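Putative Zn-dependent exopeptidase (PDB 3GUX) is probably a zinc-dependent aminopeptidase of peptidase family M28, removing residues from the N-terminal end of peptides. Local coordinates at residues M226-K231 with M307-N312. Sequence-based numbering, arbitrary orientation.
Sequences MKKIWK and MDVIYN
Neither aromatic ring of the two segments, Trp230 or Tyr311, takes part where Ile229 meets Val309. Selenomethionine Met226 lays CG over one face of the Trp230 indole, 3.9 Å above the plane and toward its rim, while Phe242 meets the indole edge-to-face and NE1 hydrogen-bonds to Phe212 O. The Tyr311 ring has Met307 O in plane at its edge, and its hydroxyl hydrogen-bonds to Glu147 O. What crosses between the helices is aliphatic, with no hydrogen bond. Val309 points at the other helix, its CG1 anti to the backbone N (chi1 165°), and both methyls bear on Ile229: CG1 lies 3.9 Å from Ile229 CG1, and CG2 3.8 Å from Ile229 CA. The two side chains cross at about a right angle. The methyl's reach to the main chain agrees with the close 6.2 Å between Ile229 CA and Val309 CA. Lys228 lies at the margin, CD 4.4 Å from Val309 CG1, its ammonium salt-bridged to Glu313. Helices 223-236 and 296-311 meet crosswise on one face of the mixed sheet, consistent with the phosphorylase/hydrolase-like fold: Ile229 touches Ile200, Val266 and Ile268, and both Lys228 and Val309 touch Tyr198, on neighbouring parallel strands 198-203 and 265-269.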
loop_
_atom_site.group_PDB
_atom_site.type_symbol
_atom_site.label_atom_id
_atom_site.label_comp_id
_atom_site.label_asym_id
_atom_site.label_seq_id
_atom_site.Cartn_x
_atom_site.Cartn_y
_atom_site.Cartn_z
HETATM N N MSE A 226 -1.416 14.325 -2.973
HETATM C CA MSE A 226 -2.364 14.111 -1.881
HETATM C C MSE A 226 -3.692 14.849 -2.126
HETATM O O MSE A 226 -4.791 14.262 -2.033
HETATM C CB MSE A 226 -1.711 14.589 -0.605
HETATM C CG MSE A 226 -2.455 14.371 0.663
HETATM SE SE MSE A 226 -1.555 15.383 2.023
HETATM C CE MSE A 226 -1.792 17.213 1.319
ATOM N N LYS A 227 -3.601 16.142 -2.481
ATOM C CA LYS A 227 -4.787 16.954 -2.732
ATOM C C LYS A 227 -5.645 16.353 -3.850
ATOM O O LYS A 227 -6.880 16.466 -3.815
ATOM C CB LYS A 227 -4.383 18.416 -3.049
ATOM N N LYS A 228 -4.980 15.727 -4.829
ATOM C CA LYS A 228 -5.636 15.073 -5.963
ATOM C C LYS A 228 -6.493 13.909 -5.505
ATOM O O LYS A 228 -7.631 13.737 -5.938
ATOM C CB LYS A 228 -4.567 14.563 -6.930
ATOM C CG LYS A 228 -5.079 13.981 -8.235
ATOM C CD LYS A 228 -4.027 13.125 -8.937
ATOM C CE LYS A 228 -2.773 13.894 -9.287
ATOM N NZ LYS A 228 -1.841 13.054 -10.080
ATOM N N ILE A 229 -5.904 13.079 -4.652
ATOM C CA ILE A 229 -6.544 11.917 -4.094
ATOM C C ILE A 229 -7.746 12.326 -3.216
ATOM O O ILE A 229 -8.837 11.761 -3.336
ATOM C CB ILE A 229 -5.500 11.060 -3.293
ATOM C CG1 ILE A 229 -4.460 10.450 -4.256
ATOM C CG2 ILE A 229 -6.194 9.986 -2.480
ATOM C CD1 ILE A 229 -3.121 9.909 -3.573
ATOM N N TRP A 230 -7.559 13.338 -2.371
ATOM C CA TRP A 230 -8.645 13.803 -1.503
ATOM C C TRP A 230 -9.755 14.446 -2.332
ATOM O O TRP A 230 -10.923 14.301 -1.994
ATOM C CB TRP A 230 -8.141 14.760 -0.425
ATOM C CG TRP A 230 -7.746 14.125 0.886
ATOM C CD1 TRP A 230 -8.252 14.432 2.123
ATOM C CD2 TRP A 230 -6.765 13.092 1.110
ATOM N NE1 TRP A 230 -7.641 13.684 3.088
ATOM C CE2 TRP A 230 -6.731 12.848 2.497
ATOM C CE3 TRP A 230 -5.925 12.345 0.274
ATOM C CZ2 TRP A 230 -5.906 11.874 3.066
ATOM C CZ3 TRP A 230 -5.092 11.400 0.841
ATOM C CH2 TRP A 230 -5.086 11.180 2.222
ATOM N N LYS A 231 -9.374 15.120 -3.422
ATOM C CA LYS A 231 -10.303 15.695 -4.394
ATOM C C LYS A 231 -11.204 14.632 -4.971
ATOM O O LYS A 231 -12.417 14.788 -4.997
ATOM C CB LYS A 231 -9.547 16.394 -5.558
ATOM C CG LYS A 231 -10.405 17.114 -6.585
ATOM C CD LYS A 231 -9.540 17.754 -7.721
ATOM C CE LYS A 231 -10.448 18.273 -8.866
ATOM N NZ LYS A 231 -9.673 18.578 -10.083
HETATM N N MSE A 307 -8.670 3.610 -7.017
HETATM C CA MSE A 307 -8.844 3.216 -8.419
HETATM C C MSE A 307 -9.223 4.382 -9.314
HETATM O O MSE A 307 -8.627 4.539 -10.378
HETATM C CB MSE A 307 -9.852 2.105 -8.537
HETATM C CG MSE A 307 -9.412 0.990 -7.679
HETATM SE SE MSE A 307 -10.183 -0.578 -8.214
HETATM C CE MSE A 307 -8.743 -0.941 -9.380
ATOM N N ASP A 308 -10.152 5.229 -8.888
ATOM C CA ASP A 308 -10.535 6.386 -9.725
ATOM C C ASP A 308 -9.347 7.347 -9.887
ATOM O O ASP A 308 -9.225 7.967 -10.925
ATOM C CB ASP A 308 -11.791 7.108 -9.203
ATOM C CG ASP A 308 -13.085 6.445 -9.661
ATOM O OD1 ASP A 308 -13.597 6.830 -10.729
ATOM O OD2 ASP A 308 -13.614 5.577 -8.947
ATOM N N VAL A 309 -8.487 7.445 -8.870
ATOM C CA VAL A 309 -7.299 8.258 -8.981
ATOM C C VAL A 309 -6.373 7.621 -10.016
ATOM O O VAL A 309 -6.038 8.275 -11.006
ATOM C CB VAL A 309 -6.577 8.469 -7.641
ATOM C CG1 VAL A 309 -5.151 9.008 -7.856
ATOM C CG2 VAL A 309 -7.364 9.412 -6.771
ATOM N N ILE A 310 -6.043 6.340 -9.842
ATOM C CA ILE A 310 -5.038 5.716 -10.721
ATOM C C ILE A 310 -5.517 5.501 -12.131
ATOM O O ILE A 310 -4.706 5.628 -13.038
ATOM C CB ILE A 310 -4.395 4.381 -10.159
ATOM C CG1 ILE A 310 -5.335 3.185 -10.221
ATOM C CG2 ILE A 310 -3.873 4.592 -8.742
ATOM C CD1 ILE A 310 -4.716 1.955 -9.579
ATOM N N TYR A 311 -6.801 5.200 -12.326
ATOM C CA TYR A 311 -7.342 5.028 -13.678
ATOM C C TYR A 311 -7.411 6.360 -14.493
ATOM O O TYR A 311 -7.504 6.313 -15.730
ATOM C CB TYR A 311 -8.705 4.284 -13.662
ATOM C CG TYR A 311 -8.577 2.777 -13.543
ATOM C CD1 TYR A 311 -8.258 2.180 -12.332
ATOM C CD2 TYR A 311 -8.783 1.941 -14.635
ATOM C CE1 TYR A 311 -8.147 0.812 -12.202
ATOM C CE2 TYR A 311 -8.661 0.536 -14.508
ATOM C CZ TYR A 311 -8.353 -0.007 -13.280
ATOM O OH TYR A 311 -8.210 -1.361 -13.089
ATOM N N ASN A 312 -7.398 7.500 -13.788
ATOM C CA ASN A 312 -7.342 8.838 -14.392
ATOM C C ASN A 312 -5.937 9.285 -14.865
ATOM O O ASN A 312 -5.821 10.294 -15.571
ATOM C CB ASN A 312 -7.840 9.893 -13.393
ATOM C CG ASN A 312 -9.310 10.234 -13.538
ATOM O OD1 ASN A 312 -10.106 9.480 -14.116
ATOM N ND2 ASN A 312 -9.679 11.401 -12.994
#